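Local coordinates for flagellar brake protein YcgR (Klebsiella pneumoniae, PDB 5KEC) that binds the second messenger c-di-GMP and, as the transcriptional activator MrkH, probably switches on the type 3 fimbriae genes used in biofilm formation, at residues L69-S73 with G74-F78; P154-K157 with F158-H161; E221-L224 with L225-L229. All blocks are in the same frame, centred on the assembly; numbering follows the deposited sequence.

Interaction 1. Residues L69-S73 with G74-F78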
ATOM      1  N   LEU B  69      -6.663  12.626  -3.041  1.00 27.62           N
ATOM      2  CA  LEU B  69      -6.888  14.041  -3.289  1.00 28.86           C
ATOM      3  C   LEU B  69      -7.684  14.602  -2.132  1.00 28.02           C
ATOM      4  O   LEU B  69      -8.815  14.177  -1.890  1.00 24.79           O
ATOM      5  CB  LEU B  69      -7.650  14.256  -4.593  1.00 28.20           C
ATOM      6  CG  LEU B  69      -6.805  14.334  -5.862  1.00 33.22           C
ATOM      7  CD1 LEU B  69      -7.708  14.258  -7.083  1.00 31.85           C
ATOM      8  CD2 LEU B  69      -5.971  15.618  -5.872  1.00 26.05           C
ATOM      9  N   HIS B  70      -7.087  15.545  -1.408  1.00 29.11           N
ATOM     10  CA  HIS B  70      -7.731  16.108  -0.231  1.00 32.32           C
ATOM     11  C   HIS B  70      -8.653  17.255  -0.630  1.00 38.72           C
ATOM     12  O   HIS B  70      -8.370  18.420  -0.351  1.00 39.22           O
ATOM     13  CB  HIS B  70      -6.685  16.566   0.791  1.00 24.76           C
ATOM     14  CG  HIS B  70      -5.818  15.457   1.302  1.00 30.31           C
ATOM     15  ND1 HIS B  70      -6.102  14.763   2.461  1.00 28.13           N
ATOM     16  CD2 HIS B  70      -4.675  14.917   0.815  1.00 33.32           C
ATOM     17  CE1 HIS B  70      -5.174  13.846   2.663  1.00 30.87           C
ATOM     18  NE2 HIS B  70      -4.295  13.918   1.678  1.00 34.92           N
ATOM     19  N   SER B  71      -9.759  16.911  -1.287  1.00 32.61           N
ATOM     20  CA  SER B  71     -10.708  17.903  -1.778  1.00 37.13           C
ATOM     21  C   SER B  71     -11.611  18.426  -0.667  1.00 41.03           C
ATOM     22  O   SER B  71     -11.681  17.844   0.417  1.00 33.55           O
ATOM     23  CB  SER B  71     -11.562  17.315  -2.899  1.00 38.79           C
ATOM     24  OG  SER B  71     -12.550  18.238  -3.322  1.00 49.98           O
ATOM     25  N   ASP B  72     -12.296  19.529  -0.953  1.00 45.20           N
ATOM     26  CA  ASP B  72     -13.241  20.128  -0.019  1.00 48.07           C
ATOM     27  C   ASP B  72     -14.452  19.226   0.156  1.00 52.54           C
ATOM     28  O   ASP B  72     -15.129  19.265   1.184  1.00 60.59           O
ATOM     29  CB  ASP B  72     -13.703  21.493  -0.534  1.00 49.45           C
ATOM     30  CG  ASP B  72     -12.576  22.498  -0.620  1.00 53.29           C
ATOM     31  OD1 ASP B  72     -11.690  22.475   0.259  1.00 60.36           O
ATOM     32  OD2 ASP B  72     -12.576  23.312  -1.569  1.00 51.18           O
ATOM     33  N   SER B  73     -14.718  18.414  -0.864  1.00 49.16           N
ATOM     34  CA  SER B  73     -15.895  17.556  -0.884  1.00 55.56           C
ATOM     35  C   SER B  73     -15.640  16.249  -0.139  1.00 53.03           C
ATOM     36  O   SER B  73     -16.561  15.471   0.102  1.00 55.58           O
ATOM     37  CB  SER B  73     -16.308  17.269  -2.327  1.00 56.04           C
ATOM     38  OG  SER B  73     -15.241  16.677  -3.054  1.00 59.10           O
ATOM     39  N   GLY B  74     -14.384  16.026   0.231  1.00 47.40           N
ATOM     40  CA  GLY B  74     -13.981  14.813   0.918  1.00 37.64           C
ATOM     41  C   GLY B  74     -12.733  14.248   0.274  1.00 38.61           C
ATOM     42  O   GLY B  74     -12.323  14.702  -0.790  1.00 44.78           O
ATOM     43  N   LYS B  75     -12.115  13.265   0.919  1.00 37.52           N
ATOM     44  CA  LYS B  75     -10.942  12.626   0.349  1.00 36.10           C
ATOM     45  C   LYS B  75     -11.363  11.802  -0.865  1.00 37.26           C
ATOM     46  O   LYS B  75     -12.291  10.994  -0.787  1.00 36.66           O
ATOM     47  CB  LYS B  75     -10.259  11.723   1.380  1.00 46.64           C
ATOM     48  CG  LYS B  75     -10.059  12.349   2.759  1.00 59.64           C
ATOM     49  CD  LYS B  75      -9.158  13.568   2.702  1.00 64.69           C
ATOM     50  CE  LYS B  75      -8.987  14.197   4.079  1.00 61.44           C
ATOM     51  NZ  LYS B  75      -8.378  15.558   3.992  1.00 55.79           N
ATOM     52  N   ILE B  76     -10.692  12.016  -1.991  1.00 35.31           N
ATOM     53  CA  ILE B  76     -10.942  11.211  -3.178  1.00 31.93           C
ATOM     54  C   ILE B  76      -9.803  10.224  -3.351  1.00 36.45           C
ATOM     55  O   ILE B  76      -8.688  10.609  -3.712  1.00 32.64           O
ATOM     56  CB  ILE B  76     -11.043  12.082  -4.444  1.00 35.52           C
ATOM     57  CG1 ILE B  76     -11.977  13.271  -4.201  1.00 32.86           C
ATOM     58  CG2 ILE B  76     -11.504  11.246  -5.628  1.00 31.61           C
ATOM     59  CD1 ILE B  76     -12.003  14.265  -5.339  1.00 38.64           C
ATOM     60  N   GLU B  77     -10.068   8.950  -3.083  1.00 29.36           N
ATOM     61  CA  GLU B  77      -9.019   7.953  -3.220  1.00 29.51           C
ATOM     62  C   GLU B  77      -9.104   7.167  -4.527  1.00 22.71           C
ATOM     63  O   GLU B  77     -10.189   6.901  -5.055  1.00 22.31           O
ATOM     64  CB  GLU B  77      -8.970   7.018  -2.009  1.00 41.78           C
ATOM     65  CG  GLU B  77     -10.137   6.070  -1.869  1.00 49.56           C
ATOM     66  CD  GLU B  77     -10.013   5.219  -0.618  1.00 61.57           C
ATOM     67  OE1 GLU B  77     -10.205   5.764   0.489  1.00 57.66           O
ATOM     68  OE2 GLU B  77      -9.707   4.014  -0.741  1.00 66.01           O
ATOM     69  N   PHE B  78      -7.940   6.816  -5.048  1.00 23.79           N
ATOM     70  CA  PHE B  78      -7.858   6.101  -6.304  1.00 24.42           C
ATOM     71  C   PHE B  78      -6.463   5.522  -6.460  1.00 27.90           C
ATOM     72  O   PHE B  78      -5.554   5.860  -5.704  1.00 26.40           O
ATOM     73  CB  PHE B  78      -8.183   7.035  -7.472  1.00 21.46           C
ATOM     74  CG  PHE B  78      -7.258   8.209  -7.584  1.00 31.19           C
ATOM     75  CD1 PHE B  78      -6.185   8.181  -8.457  1.00 31.54           C
ATOM     76  CD2 PHE B  78      -7.458   9.345  -6.806  1.00 36.87           C
ATOM     77  CE1 PHE B  78      -5.329   9.268  -8.564  1.00 24.56           C
ATOM     78  CE2 PHE B  78      -6.609  10.434  -6.908  1.00 31.72           C
ATOM     79  CZ  PHE B  78      -5.544  10.394  -7.791  1.00 28.53           C
TER
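Leu-69 and Ile-76 exchange two backbone hydrogen bonds, Leu-69 N to Ile-76 O and Ile-76 N to Leu-69 O, each 2.9 Å long and nearly straight (173° at the hydrogen), which defines an antiparallel hydrogen-bonded pair. Gly-74 N donates to Ser-71 O at 3.3 Å, closing the type I turn from Ser-71 to Gly-74; the return bond from Ser-71 N to Gly-74 O is weak. This is the closed end of the beta hairpin formed by strands 64-71 and 74-87, within the YcgR-like N-terminal domain. Gly-74 has a phi of 133°, where a side chain would strike the carbonyl of Ser-73. Among polar side chains, Lys-75 NZ, brought round by a bend at chi2 (-62°), donates to His-70 ND1 at 2.9 Å at the edge of the imidazole, in its plane. With NE2 bonded to Glu-31, both ring nitrogens of this c-di-GMP-binding histidine are engaged, which fixes the ring's rotation. The hydroxyls of Ser-71 and Ser-73 are hydrogen-bonded across the turn, and Glu-23 also holds Ser-71. Apolar packing occupies the other face: Leu-69 CB meets Ile-76 CB at 4.0 Å, Ile-76 CD1 touches Ser-71 CB, and Leu-69 CD1 approaches Phe-78 CE2 obliquely.

Interaction 2. Residues P154-K157 with F158-H161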
ATOM      1  N   PRO B 154      17.186 -14.039  10.895  1.00 30.96           N
ATOM      2  CA  PRO B 154      16.886 -13.875   9.470  1.00 31.88           C
ATOM      3  C   PRO B 154      18.030 -14.360   8.579  1.00 35.89           C
ATOM      4  O   PRO B 154      19.197 -14.319   8.984  1.00 27.46           O
ATOM      5  CB  PRO B 154      16.725 -12.363   9.324  1.00 27.38           C
ATOM      6  CG  PRO B 154      17.595 -11.791  10.410  1.00 26.90           C
ATOM      7  CD  PRO B 154      17.456 -12.754  11.565  1.00 23.08           C
ATOM      8  N   ASN B 155      17.683 -14.836   7.389  1.00 29.08           N
ATOM      9  CA  ASN B 155      18.666 -15.100   6.351  1.00 25.27           C
ATOM     10  C   ASN B 155      18.723 -13.853   5.476  1.00 32.24           C
ATOM     11  O   ASN B 155      18.014 -13.748   4.471  1.00 27.81           O
ATOM     12  CB  ASN B 155      18.256 -16.317   5.524  1.00 28.22           C
ATOM     13  CG  ASN B 155      19.423 -16.933   4.771  1.00 28.68           C
ATOM     14  OD1 ASN B 155      20.402 -16.251   4.453  1.00 32.67           O
ATOM     15  ND2 ASN B 155      19.329 -18.228   4.490  1.00 28.38           N
ATOM     16  N   LEU B 156      19.564 -12.902   5.869  1.00 17.82           N
ATOM     17  CA  LEU B 156      19.494 -11.557   5.308  1.00 26.66           C
ATOM     18  C   LEU B 156      19.666 -11.457   3.795  1.00 28.15           C
ATOM     19  O   LEU B 156      19.068 -10.588   3.156  1.00 31.51           O
ATOM     20  CB  LEU B 156      20.474 -10.628   6.031  1.00 35.03           C
ATOM     21  CG  LEU B 156      20.044 -10.272   7.453  1.00 34.78           C
ATOM     22  CD1 LEU B 156      21.113  -9.443   8.157  1.00 35.83           C
ATOM     23  CD2 LEU B 156      18.719  -9.533   7.427  1.00 28.27           C
ATOM     24  N   LYS B 157      20.474 -12.336   3.214  1.00 28.09           N
ATOM     25  CA  LYS B 157      20.744 -12.236   1.788  1.00 29.96           C
ATOM     26  C   LYS B 157      19.501 -12.504   0.933  1.00 33.00           C
ATOM     27  O   LYS B 157      19.464 -12.153  -0.242  1.00 29.95           O
ATOM     28  CB  LYS B 157      21.893 -13.155   1.383  1.00 31.13           C
ATOM     29  CG  LYS B 157      21.592 -14.632   1.485  1.00 31.26           C
ATOM     30  CD  LYS B 157      22.817 -15.433   1.092  1.00 38.04           C
ATOM     31  CE  LYS B 157      22.545 -16.925   1.120  1.00 49.80           C
ATOM     32  NZ  LYS B 157      23.724 -17.688   0.616  1.00 55.40           N
ATOM     33  N   PHE B 158      18.478 -13.111   1.526  1.00 25.35           N
ATOM     34  CA  PHE B 158      17.238 -13.372   0.797  1.00 22.61           C
ATOM     35  C   PHE B 158      16.173 -12.331   1.097  1.00 27.75           C
ATOM     36  O   PHE B 158      15.032 -12.442   0.641  1.00 25.45           O
ATOM     37  CB  PHE B 158      16.710 -14.763   1.120  1.00 21.92           C
ATOM     38  CG  PHE B 158      17.587 -15.862   0.616  1.00 26.16           C
ATOM     39  CD1 PHE B 158      18.332 -16.631   1.492  1.00 34.02           C
ATOM     40  CD2 PHE B 158      17.688 -16.108  -0.741  1.00 23.91           C
ATOM     41  CE1 PHE B 158      19.151 -17.641   1.018  1.00 33.14           C
ATOM     42  CE2 PHE B 158      18.506 -17.113  -1.213  1.00 29.75           C
ATOM     43  CZ  PHE B 158      19.237 -17.879  -0.333  1.00 25.78           C
ATOM     44  N   LEU B 159      16.562 -11.317   1.863  1.00 28.52           N
ATOM     45  CA  LEU B 159      15.625 -10.320   2.350  1.00 28.41           C
ATOM     46  C   LEU B 159      16.022  -8.910   1.935  1.00 32.63           C
ATOM     47  O   LEU B 159      15.735  -7.944   2.640  1.00 40.48           O
ATOM     48  CB  LEU B 159      15.530 -10.405   3.873  1.00 25.54           C
ATOM     49  CG  LEU B 159      15.174 -11.787   4.420  1.00 28.19           C
ATOM     50  CD1 LEU B 159      15.205 -11.801   5.939  1.00 24.48           C
ATOM     51  CD2 LEU B 159      13.810 -12.220   3.906  1.00 24.12           C
ATOM     52  N   SER B 160      16.682  -8.787   0.790  1.00 35.25           N
ATOM     53  CA  SER B 160      17.057  -7.470   0.291  1.00 35.26           C
ATOM     54  C   SER B 160      15.831  -6.754  -0.261  1.00 35.48           C
ATOM     55  O   SER B 160      14.815  -7.383  -0.547  1.00 32.82           O
ATOM     56  CB  SER B 160      18.138  -7.586  -0.784  1.00 39.22           C
ATOM     57  OG  SER B 160      17.613  -8.105  -1.994  1.00 40.81           O
ATOM     58  N   HIS B 161      15.925  -5.440  -0.418  1.00 31.41           N
ATOM     59  CA  HIS B 161      14.793  -4.663  -0.900  1.00 35.25           C
ATOM     60  C   HIS B 161      14.244  -5.213  -2.219  1.00 41.80           C
ATOM     61  O   HIS B 161      14.998  -5.524  -3.142  1.00 40.90           O
ATOM     62  CB  HIS B 161      15.171  -3.189  -1.042  1.00 32.52           C
ATOM     63  CG  HIS B 161      14.073  -2.339  -1.598  1.00 39.74           C
ATOM     64  ND1 HIS B 161      13.032  -1.869  -0.825  1.00 44.89           N
ATOM     65  CD2 HIS B 161      13.842  -1.889  -2.852  1.00 41.42           C
ATOM     66  CE1 HIS B 161      12.214  -1.159  -1.579  1.00 57.79           C
ATOM     67  NE2 HIS B 161      12.681  -1.155  -2.815  1.00 57.14           N
TER
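Leu-159 N donates to Leu-156 O at 2.9 Å, the shorter of two backbone hydrogen bonds that close this turn. One residue earlier, Phe-158 N binds Asn-155 O at 3.0 Å with an N-H...O angle of 159°. Two successive bonds, each spanning three residues, identify a short 3-10 turn in the loop between strands 146-151 and 164-171. Asn-155, Lys-157 and Phe-158 meet beside the turn. Asn-155 and Phe-158 run side by side in the same direction, but their planes stand 82° apart: the amide meets the rim of the ring, with Asn-155 CG in the ring plane and 3.5 Å from Phe-158 CD1. Lys-157 comes over one face instead. Its CG, set between the backbone N and carbonyl carbon (chi1 68°), makes a CH-pi contact 4.1 Å from the Phe-158 ring centroid, and the extended chain carries Lys-157 CE along the ring to 3.5 Å from Phe-158 CE1. His-129 also stacks with this phenyl ring. Leu-159, which is buried, touches Pro-154 CB through its CD1 at 3.8 Å; Leu-159 rests on Ile-205 and Pro-154 on Tyr-203, both of strand 199-210.

Interaction 3. Residues E221-L224 with L225-L229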
ATOM      1  N   GLU B 221      -9.004 -10.056   4.052  1.00 33.84           N
ATOM      2  CA  GLU B 221      -9.860  -8.930   4.411  1.00 40.89           C
ATOM      3  C   GLU B 221     -10.854  -9.299   5.508  1.00 35.84           C
ATOM      4  O   GLU B 221     -11.192  -8.474   6.353  1.00 35.68           O
ATOM      5  CB  GLU B 221     -10.568  -8.381   3.167  1.00 40.96           C
ATOM      6  CG  GLU B 221      -9.626  -7.585   2.259  1.00 54.92           C
ATOM      7  CD  GLU B 221     -10.201  -7.299   0.877  1.00 70.30           C
ATOM      8  OE1 GLU B 221     -10.994  -8.120   0.367  1.00 66.71           O
ATOM      9  OE2 GLU B 221      -9.845  -6.249   0.296  1.00 76.69           O
ATOM     10  N   LYS B 222     -11.303 -10.550   5.508  1.00 34.93           N
ATOM     11  CA  LYS B 222     -12.205 -11.020   6.552  1.00 36.01           C
ATOM     12  C   LYS B 222     -11.494 -11.130   7.892  1.00 39.98           C
ATOM     13  O   LYS B 222     -12.051 -10.781   8.932  1.00 40.10           O
ATOM     14  CB  LYS B 222     -12.825 -12.359   6.171  1.00 42.99           C
ATOM     15  CG  LYS B 222     -13.826 -12.250   5.039  1.00 53.25           C
ATOM     16  CD  LYS B 222     -14.547 -13.567   4.795  1.00 65.43           C
ATOM     17  CE  LYS B 222     -13.586 -14.673   4.389  1.00 74.26           C
ATOM     18  NZ  LYS B 222     -14.305 -15.938   4.065  1.00 83.37           N
ATOM     19  N   ILE B 223     -10.258 -11.614   7.867  1.00 27.28           N
ATOM     20  CA  ILE B 223      -9.445 -11.655   9.072  1.00 30.61           C
ATOM     21  C   ILE B 223      -9.238 -10.243   9.615  1.00 31.02           C
ATOM     22  O   ILE B 223      -9.307 -10.013  10.824  1.00 34.35           O
ATOM     23  CB  ILE B 223      -8.069 -12.283   8.795  1.00 39.31           C
ATOM     24  CG1 ILE B 223      -8.219 -13.728   8.316  1.00 36.34           C
ATOM     25  CG2 ILE B 223      -7.184 -12.205  10.039  1.00 36.55           C
ATOM     26  CD1 ILE B 223      -6.915 -14.353   7.886  1.00 34.15           C
ATOM     27  N   LEU B 224      -8.967  -9.302   8.715  1.00 33.94           N
ATOM     28  CA  LEU B 224      -8.741  -7.913   9.100  1.00 40.32           C
ATOM     29  C   LEU B 224      -9.952  -7.358   9.824  1.00 37.54           C
ATOM     30  O   LEU B 224      -9.835  -6.781  10.904  1.00 41.64           O
ATOM     31  CB  LEU B 224      -8.460  -7.053   7.873  1.00 47.65           C
ATOM     32  CG  LEU B 224      -7.049  -7.091   7.307  1.00 52.34           C
ATOM     33  CD1 LEU B 224      -7.030  -6.321   6.008  1.00 52.41           C
ATOM     34  CD2 LEU B 224      -6.065  -6.506   8.303  1.00 59.18           C
ATOM     35  N   LEU B 225     -11.119  -7.540   9.218  1.00 40.96           N
ATOM     36  CA  LEU B 225     -12.363  -7.068   9.807  1.00 46.49           C
ATOM     37  C   LEU B 225     -12.550  -7.652  11.206  1.00 40.36           C
ATOM     38  O   LEU B 225     -13.109  -6.998  12.084  1.00 45.51           O
ATOM     39  CB  LEU B 225     -13.555  -7.393   8.896  1.00 50.71           C
ATOM     40  CG  LEU B 225     -13.553  -6.742   7.502  1.00 48.67           C
ATOM     41  CD1 LEU B 225     -14.773  -7.157   6.692  1.00 46.43           C
ATOM     42  CD2 LEU B 225     -13.473  -5.223   7.589  1.00 48.82           C
ATOM     43  N   ASP B 226     -12.059  -8.872  11.416  1.00 32.74           N
ATOM     44  CA  ASP B 226     -12.122  -9.519  12.725  1.00 31.54           C
ATOM     45  C   ASP B 226     -11.122  -8.916  13.706  1.00 38.05           C
ATOM     46  O   ASP B 226     -11.412  -8.747  14.894  1.00 31.88           O
ATOM     47  CB  ASP B 226     -11.845 -11.023  12.603  1.00 43.49           C
ATOM     48  CG  ASP B 226     -13.036 -11.801  12.074  1.00 40.24           C
ATOM     49  OD1 ASP B 226     -14.163 -11.270  12.112  1.00 44.09           O
ATOM     50  OD2 ASP B 226     -12.845 -12.953  11.630  1.00 50.47           O
ATOM     51  N   LEU B 227      -9.931  -8.615  13.203  1.00 30.78           N
ATOM     52  CA  LEU B 227      -8.868  -8.066  14.029  1.00 38.63           C
ATOM     53  C   LEU B 227      -9.185  -6.628  14.418  1.00 39.44           C
ATOM     54  O   LEU B 227      -9.073  -6.249  15.581  1.00 33.40           O
ATOM     55  CB  LEU B 227      -7.531  -8.138  13.291  1.00 40.03           C
ATOM     56  CG  LEU B 227      -7.028  -9.560  13.032  1.00 43.37           C
ATOM     57  CD1 LEU B 227      -5.732  -9.550  12.225  1.00 38.42           C
ATOM     58  CD2 LEU B 227      -6.846 -10.289  14.352  1.00 43.99           C
ATOM     59  N   ILE B 228      -9.583  -5.836  13.428  1.00 37.45           N
ATOM     60  CA  ILE B 228      -9.988  -4.455  13.652  1.00 45.80           C
ATOM     61  C   ILE B 228     -11.110  -4.380  14.681  1.00 43.95           C
ATOM     62  O   ILE B 228     -11.030  -3.624  15.650  1.00 48.02           O
ATOM     63  CB  ILE B 228     -10.459  -3.810  12.343  1.00 52.65           C
ATOM     64  CG1 ILE B 228      -9.302  -3.756  11.340  1.00 55.53           C
ATOM     65  CG2 ILE B 228     -11.019  -2.423  12.609  1.00 60.92           C
ATOM     66  CD1 ILE B 228      -9.728  -3.415   9.926  1.00 59.85           C
ATOM     67  N   LEU B 229     -12.157  -5.169  14.469  1.00 40.31           N
ATOM     68  CA  LEU B 229     -13.278  -5.218  15.401  1.00 39.54           C
ATOM     69  C   LEU B 229     -12.787  -5.566  16.804  1.00 40.99           C
ATOM     70  O   LEU B 229     -13.169  -4.927  17.786  1.00 37.30           O
ATOM     71  CB  LEU B 229     -14.323  -6.233  14.928  1.00 38.15           C
ATOM     72  CG  LEU B 229     -15.590  -6.366  15.776  1.00 49.31           C
ATOM     73  CD1 LEU B 229     -16.314  -5.029  15.891  1.00 50.05           C
ATOM     74  CD2 LEU B 229     -16.505  -7.433  15.195  1.00 52.83           C
TER
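Ile-223 and Leu-227 lie side by side one helical turn apart and point the same way, with Ile-223 CG2 against Leu-227 CD1 at 3.7 Å. With chi1 at -62°, Ile-223 CG2 lies anti to the backbone N, beside the carbonyl carbon, and faces the following turn. Leu-224 and Ile-228 repeat the spacing more loosely: Ile-228 CD1 folds back to 4.4 Å from Leu-224 CB, and Ile-228 CG1 lies 3.1 Å from Leu-224 O. Such i to i+4 pairs are the mark of an alpha-helix, here helix 214-234 at the C-terminal end of the chain, and the backbone confirms it. Leu-225 N binds Glu-221 O, Asp-226 N binds Lys-222 O, Leu-227 N binds Ile-223 O at 2.8 Å, and Ile-228 N binds Leu-224 O at 2.7 Å with an almost straight N-H...O angle of 173°. The side-chain orientations sort the helix into faces. Leu-224 and Leu-227 are buried against Ile-142 of strand 134-142, and Leu-227 and Ile-228 touch Leu-117. Ile-223 packs on Leu-172 and Tyr-175, and the hydroxyl of that tyrosine is hydrogen-bonded to Asp-226 OD2. Lys-222 and Leu-225 lie on the exposed side, where Leu-225 CG passes 3.1 Å from Glu-221 O.

The three contacts follow one another along the chain without touching. Interaction 1 belongs to the N-terminal sheet, whereas interaction 2 lies in a loop of the second sheet, probably the PilZ domain, and interaction 3 on the C-terminal helix packed against that sheet. Interactions 1 and 2 sit on opposite sides of the chain's centre, their own centres 38 Å apart; interactions 1 and 3 come nearest, about 10 Å between closest atoms. Each lies near residues that bind c-di-GMP in other crystals of this protein; no ligand is bound in this model. Between side chains, His-70 is about 4 Å from Arg-110, Leu-224 about 5 Å from Ser-143, and Leu-159 about 7 Å from Cys-207.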